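Lantibiotic dehydratase (Microbispora corallina, PDB 5EHK) probably uses glutamyl-tRNA to dehydrate serine and threonine residues of a precursor peptide during biosynthesis of the lantibiotic NAI-107. Local coordinates at residues A[159-164]-A[373-378]; A[10-15]-A[152-157]. All coordinates share one frame; numbering follows the deposited sequence.

Contact 1: A[159-164]-A[373-378]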
loop_
_atom_site.group_PDB
_atom_site.type_symbol
_atom_site.label_atom_id
_atom_site.label_comp_id
_atom_site.label_asym_id
_atom_site.label_seq_id
_atom_site.Cartn_x
_atom_site.Cartn_y
_atom_site.Cartn_z
ATOM N N LYS A 159 -50.865 -11.107 11.345
ATOM C CA LYS A 159 -51.902 -10.152 10.966
ATOM C C LYS A 159 -51.348 -9.183 9.915
ATOM O O LYS A 159 -50.185 -8.794 9.989
ATOM C CB LYS A 159 -52.398 -9.386 12.207
ATOM C CG LYS A 159 -53.450 -8.307 11.904
ATOM C CD LYS A 159 -53.769 -7.390 13.091
ATOM C CE LYS A 159 -54.691 -8.020 14.126
ATOM N NZ LYS A 159 -55.327 -6.955 14.964
ATOM N N TRP A 160 -52.166 -8.777 8.948
ATOM C CA TRP A 160 -51.719 -7.803 7.958
ATOM C C TRP A 160 -52.831 -6.871 7.485
ATOM O O TRP A 160 -53.309 -6.979 6.362
ATOM C CB TRP A 160 -51.081 -8.491 6.757
ATOM C CG TRP A 160 -50.277 -7.553 5.880
ATOM C CD1 TRP A 160 -50.765 -6.616 4.997
ATOM C CD2 TRP A 160 -48.849 -7.475 5.790
ATOM N NE1 TRP A 160 -49.730 -5.961 4.375
ATOM C CE2 TRP A 160 -48.543 -6.468 4.841
ATOM C CE3 TRP A 160 -47.798 -8.158 6.415
ATOM C CZ2 TRP A 160 -47.222 -6.126 4.506
ATOM C CZ3 TRP A 160 -46.483 -7.818 6.078
ATOM C CH2 TRP A 160 -46.211 -6.815 5.131
ATOM N N LEU A 161 -53.240 -5.955 8.351
ATOM C CA LEU A 161 -54.362 -5.075 8.064
ATOM C C LEU A 161 -53.996 -3.787 7.328
ATOM O O LEU A 161 -53.760 -2.754 7.946
ATOM C CB LEU A 161 -55.104 -4.748 9.363
ATOM C CG LEU A 161 -56.597 -4.463 9.205
ATOM C CD1 LEU A 161 -57.315 -5.702 8.681
ATOM C CD2 LEU A 161 -57.177 -3.998 10.540
ATOM N N ALA A 162 -54.002 -3.837 6.002
ATOM C CA ALA A 162 -53.789 -2.632 5.214
ATOM C C ALA A 162 -55.027 -1.754 5.260
ATOM O O ALA A 162 -56.127 -2.216 4.963
ATOM C CB ALA A 162 -53.442 -2.984 3.779
ATOM N N GLY A 163 -54.837 -0.490 5.623
ATOM C CA GLY A 163 -55.911 0.488 5.662
ATOM C C GLY A 163 -55.758 1.514 4.552
ATOM O O GLY A 163 -55.165 1.228 3.509
ATOM N N THR A 164 -56.329 2.696 4.750
ATOM C CA THR A 164 -56.244 3.755 3.748
ATOM C C THR A 164 -56.112 5.141 4.380
ATOM O O THR A 164 -55.920 6.134 3.676
ATOM C CB THR A 164 -57.477 3.756 2.822
ATOM O OG1 THR A 164 -57.099 4.240 1.527
ATOM C CG2 THR A 164 -58.599 4.637 3.414
ATOM N N ASP A 373 -51.205 3.795 7.134
ATOM C CA ASP A 373 -52.271 3.048 7.815
ATOM C C ASP A 373 -52.154 1.572 7.463
ATOM O O ASP A 373 -52.574 1.133 6.394
ATOM C CB ASP A 373 -53.664 3.596 7.451
ATOM C CG ASP A 373 -54.796 2.899 8.217
ATOM O OD1 ASP A 373 -54.507 2.138 9.168
ATOM O OD2 ASP A 373 -55.979 3.120 7.871
ATOM N N LEU A 374 -51.575 0.817 8.384
ATOM C CA LEU A 374 -51.231 -0.575 8.145
ATOM C C LEU A 374 -50.863 -1.167 9.482
ATOM O O LEU A 374 -50.045 -0.622 10.226
ATOM C CB LEU A 374 -50.054 -0.691 7.172
ATOM C CG LEU A 374 -49.392 -2.026 6.785
ATOM C CD1 LEU A 374 -50.275 -2.916 5.899
ATOM C CD2 LEU A 374 -48.057 -1.752 6.084
ATOM N N GLU A 375 -51.500 -2.278 9.798
ATOM C CA GLU A 375 -51.157 -3.007 10.991
ATOM C C GLU A 375 -50.464 -4.286 10.571
ATOM O O GLU A 375 -50.940 -5.008 9.703
ATOM C CB GLU A 375 -52.397 -3.263 11.840
ATOM C CG GLU A 375 -52.093 -3.888 13.187
ATOM C CD GLU A 375 -53.343 -4.094 14.032
ATOM O OE1 GLU A 375 -54.471 -3.895 13.507
ATOM O OE2 GLU A 375 -53.186 -4.487 15.213
ATOM N N VAL A 376 -49.292 -4.518 11.140
ATOM C CA VAL A 376 -48.547 -5.716 10.829
ATOM C C VAL A 376 -48.168 -6.460 12.089
ATOM O O VAL A 376 -47.639 -5.878 13.039
ATOM C CB VAL A 376 -47.289 -5.414 10.011
ATOM C CG1 VAL A 376 -46.442 -6.670 9.887
ATOM C CG2 VAL A 376 -47.665 -4.903 8.630
ATOM N N ARG A 377 -48.471 -7.750 12.107
ATOM C CA ARG A 377 -48.031 -8.589 13.198
ATOM C C ARG A 377 -47.407 -9.839 12.642
ATOM O O ARG A 377 -47.871 -10.385 11.649
ATOM C CB ARG A 377 -49.184 -8.925 14.141
ATOM C CG ARG A 377 -49.526 -7.786 15.067
ATOM C CD ARG A 377 -50.875 -7.978 15.697
ATOM N NE ARG A 377 -51.344 -6.734 16.295
ATOM C CZ ARG A 377 -51.249 -6.454 17.587
ATOM N NH1 ARG A 377 -50.712 -7.341 18.418
ATOM N NH2 ARG A 377 -51.698 -5.294 18.045
ATOM N N LEU A 378 -46.337 -10.288 13.274
ATOM C CA LEU A 378 -45.666 -11.469 12.785
ATOM C C LEU A 378 -45.484 -12.421 13.954
ATOM O O LEU A 378 -45.236 -11.993 15.075
ATOM C CB LEU A 378 -44.314 -11.096 12.174
ATOM C CG LEU A 378 -44.244 -10.062 11.051
ATOM C CD1 LEU A 378 -42.782 -9.731 10.798
ATOM C CD2 LEU A 378 -44.893 -10.578 9.764
#
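Strand 159-162 runs antiparallel to strand 374-378, their axes 4.6 Å apart at 174°, and two hydrogen-bonded pairs, Lys159 with Arg377 and Leu161 with Glu375, alternate with the non-hydrogen-bonded pairs Trp160-Val376 and Ala162-Leu374. The ladder runs one rung past the strand, where Gly163 N meets Asp373 O at 2.9 Å. Alternation sorts the side chains onto two faces of very different character.

On one face, Trp160 and Val376 lie side by side and point the same way. Val376 CG2 sits over the six-membered ring, 3.9 Å from its centroid and only 8° off the normal, a CH-pi contact over the face of that ring. The indole also crosses Leu374 obliquely, and Leu374 CD1 fills the corner between Trp160 NE1 and Ala162 CB, 3.8 Å from the latter. Pro780 and Ala784 pack against the same indole.

The other face is largely charged, with Leu161 beside Glu375. Glu375 extends its chain so that OE2 is shared by two cations: Arg377 NE reaches it at 3.1 Å, from above the carboxylate plane but within the guanidinium plane, while Lys159 NZ makes a weaker salt bridge at 3.3 Å. The anti chi1 and chi2 of Lys159 carry its CD alongside Glu375 CD, and a bend at chi3 (-78°) then turns CE and NZ so that NZ comes to OE2. The shared carboxylate would be expected to offset the repulsion between the neighbouring Lys159 and Arg377 charges.

Beyond the ladder, Asp373 OD2 bonds to Gly165 N and more weakly to Thr164 N, holding the turn that leaves the strand. The whole is a regular antiparallel beta ladder with cross-strand pairs, one face apolar and the other dominated by a salt-bridge network, at the surface of the region belonging to the lantibiotic dehydratase N-terminal family.

Contact 2: A[10-15]-A[152-157]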
loop_
_atom_site.group_PDB
_atom_site.type_symbol
_atom_site.label_atom_id
_atom_site.label_comp_id
_atom_site.label_asym_id
_atom_site.label_seq_id
_atom_site.Cartn_x
_atom_site.Cartn_y
_atom_site.Cartn_z
ATOM N N ASP A 10 -39.534 -6.561 20.801
ATOM C CA ASP A 10 -40.928 -6.950 20.604
ATOM C C ASP A 10 -41.507 -6.204 19.416
ATOM O O ASP A 10 -42.180 -6.806 18.580
ATOM C CB ASP A 10 -41.796 -6.589 21.812
ATOM C CG ASP A 10 -41.542 -7.467 23.012
ATOM O OD1 ASP A 10 -40.944 -8.550 22.853
ATOM O OD2 ASP A 10 -41.991 -7.079 24.112
ATOM N N VAL A 11 -41.248 -4.896 19.344
ATOM C CA VAL A 11 -41.798 -4.071 18.272
ATOM C C VAL A 11 -40.765 -3.874 17.193
ATOM O O VAL A 11 -39.570 -4.093 17.428
ATOM C CB VAL A 11 -42.254 -2.691 18.758
ATOM C CG1 VAL A 11 -43.285 -2.839 19.857
ATOM C CG2 VAL A 11 -41.063 -1.882 19.241
ATOM N N PHE A 12 -41.230 -3.462 16.017
ATOM C CA PHE A 12 -40.356 -3.181 14.897
ATOM C C PHE A 12 -41.012 -2.154 14.010
ATOM O O PHE A 12 -42.195 -1.903 14.158
ATOM C CB PHE A 12 -39.998 -4.455 14.115
ATOM C CG PHE A 12 -41.182 -5.290 13.693
ATOM C CD1 PHE A 12 -42.062 -4.841 12.710
ATOM C CD2 PHE A 12 -41.388 -6.546 14.248
ATOM C CE1 PHE A 12 -43.130 -5.613 12.309
ATOM C CE2 PHE A 12 -42.453 -7.320 13.851
ATOM C CZ PHE A 12 -43.326 -6.850 12.882
ATOM N N MET A 13 -40.240 -1.520 13.128
ATOM C CA MET A 13 -40.794 -0.511 12.231
ATOM C C MET A 13 -41.015 -1.121 10.856
ATOM O O MET A 13 -40.370 -2.097 10.500
ATOM C CB MET A 13 -39.895 0.726 12.141
ATOM C CG MET A 13 -40.565 1.932 11.487
ATOM S SD MET A 13 -39.490 3.345 11.120
ATOM C CE MET A 13 -38.542 2.727 9.724
ATOM N N VAL A 14 -41.941 -0.552 10.096
ATOM C CA VAL A 14 -42.268 -1.056 8.774
ATOM C C VAL A 14 -42.162 0.115 7.839
ATOM O O VAL A 14 -42.621 1.207 8.179
ATOM C CB VAL A 14 -43.709 -1.586 8.710
ATOM C CG1 VAL A 14 -44.017 -2.097 7.317
ATOM C CG2 VAL A 14 -43.909 -2.683 9.740
ATOM N N ARG A 15 -41.492 -0.088 6.706
ATOM C CA ARG A 15 -41.452 0.910 5.642
ATOM C C ARG A 15 -42.289 0.361 4.516
ATOM O O ARG A 15 -42.210 -0.830 4.220
ATOM C CB ARG A 15 -40.036 1.125 5.109
ATOM C CG ARG A 15 -38.911 1.171 6.122
ATOM C CD ARG A 15 -37.590 1.421 5.399
ATOM N NE ARG A 15 -36.475 1.606 6.320
ATOM C CZ ARG A 15 -35.463 0.750 6.429
ATOM N NH1 ARG A 15 -35.416 -0.345 5.671
ATOM N NH2 ARG A 15 -34.499 0.981 7.297
ATOM N N GLY A 152 -45.397 -2.245 14.224
ATOM C CA GLY A 152 -45.524 -3.669 13.980
ATOM C C GLY A 152 -45.068 -4.398 15.222
ATOM O O GLY A 152 -44.367 -3.836 16.042
ATOM N N ARG A 153 -45.441 -5.658 15.367
ATOM C CA ARG A 153 -45.125 -6.367 16.594
ATOM C C ARG A 153 -44.986 -7.846 16.348
ATOM O O ARG A 153 -45.622 -8.404 15.460
ATOM C CB ARG A 153 -46.248 -6.119 17.596
ATOM C CG ARG A 153 -46.107 -6.821 18.929
ATOM C CD ARG A 153 -47.290 -6.472 19.784
ATOM N NE ARG A 153 -47.281 -5.029 19.985
ATOM C CZ ARG A 153 -46.628 -4.410 20.962
ATOM N NH1 ARG A 153 -45.936 -5.111 21.857
ATOM N NH2 ARG A 153 -46.680 -3.086 21.046
ATOM N N PHE A 154 -44.152 -8.487 17.147
ATOM C CA PHE A 154 -44.119 -9.928 17.159
ATOM C C PHE A 154 -45.184 -10.406 18.128
ATOM O O PHE A 154 -45.407 -9.812 19.190
ATOM C CB PHE A 154 -42.751 -10.447 17.561
ATOM C CG PHE A 154 -41.703 -10.251 16.507
ATOM C CD1 PHE A 154 -41.780 -10.933 15.300
ATOM C CD2 PHE A 154 -40.619 -9.400 16.733
ATOM C CE1 PHE A 154 -40.809 -10.758 14.332
ATOM C CE2 PHE A 154 -39.640 -9.225 15.767
ATOM C CZ PHE A 154 -39.732 -9.906 14.568
ATOM N N ASP A 155 -45.844 -11.486 17.742
ATOM C CA ASP A 155 -47.041 -11.944 18.408
ATOM C C ASP A 155 -47.078 -13.456 18.299
ATOM O O ASP A 155 -46.071 -14.086 17.939
ATOM C CB ASP A 155 -48.249 -11.335 17.697
ATOM C CG ASP A 155 -49.469 -11.263 18.577
ATOM O OD1 ASP A 155 -49.296 -11.381 19.806
ATOM O OD2 ASP A 155 -50.586 -11.053 18.041
ATOM N N THR A 156 -48.232 -14.047 18.597
ATOM C CA THR A 156 -48.402 -15.476 18.382
ATOM C C THR A 156 -49.284 -15.680 17.161
ATOM O O THR A 156 -49.390 -16.784 16.632
ATOM C CB THR A 156 -48.966 -16.182 19.641
ATOM O OG1 THR A 156 -50.092 -15.448 20.135
ATOM C CG2 THR A 156 -47.902 -16.232 20.745
ATOM N N SER A 157 -49.832 -14.582 16.654
ATOM C CA SER A 157 -50.744 -14.643 15.519
ATOM C C SER A 157 -50.423 -13.621 14.429
ATOM O O SER A 157 -50.410 -12.411 14.684
ATOM C CB SER A 157 -52.184 -14.458 16.006
ATOM O OG SER A 157 -52.339 -13.215 16.677
#
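Phe12 lays one face of its ring over the backbone of Gly152 and Arg153, with CZ 3.5 Å from Arg153 N and CE1 at the same distance from Gly152 CA. Its CG stands between the backbone N and the carbonyl carbon (chi1 52°), the crowded position, which folds the ring back across the partner strand. Gly152 has no side chain, so the ring lies directly on the main chain.

The edge of the same ring meets Phe154. The two rings form a T-shaped pair with centroids 4.8 Å apart and planes at 70°, in which Phe12 CE2 stands over the centre of the Phe154 face and CD2 comes to 3.5 Å from Phe154 CE2. Phe12 is thus used twice, by its face against a peptide and by its edge against an aromatic.

Across the backbone, Phe154 N donates to Asp10 O at 3.0 Å in a nearly straight bond that lies close to the C=O axis. Phe12 N bonds to Gly152 O at 3.2 Å, from well above the carbonyl plane. Between these two bonds lies the non-hydrogen-bonded pair Val11-Arg153, where Val11 CG1 rests on one face of the guanidinium, 3.6 Å from Arg153 NH2.

The segments meet at 138°, yet pairing goes on, with Val14 backbone-bonded to Ser150 of strand 147-155 while Met13 and Arg15 bond on the other side to Val787 and Glu785 of strand 785-792. Leu378 of strand 366-379 packs against both phenyl rings, while helix 380-395 borders Phe154 and supplies Arg383, the salt-bridge partner of Asp10.

Overall arrangement
Contacts 1 and 2 lie about 10 Å apart, centre to centre, on the same side of the chain's centre. They come in series: contact 2 closes with strand 147-155, and strand 159-162 of contact 1 follows directly. Strand 366-379 joins them, running parallel to 147-155 and antiparallel to 159-162, so that strand 6-17, 147-155, 366-379 and 159-162 stand side by side in that order. Leu378 makes the direct link, through probable hydrogen bonds to Arg153 and Asp155. Sequence-distant parts, including the N-terminal strand, are thereby gathered into one beta framework, with contact 1 the more exposed of the two.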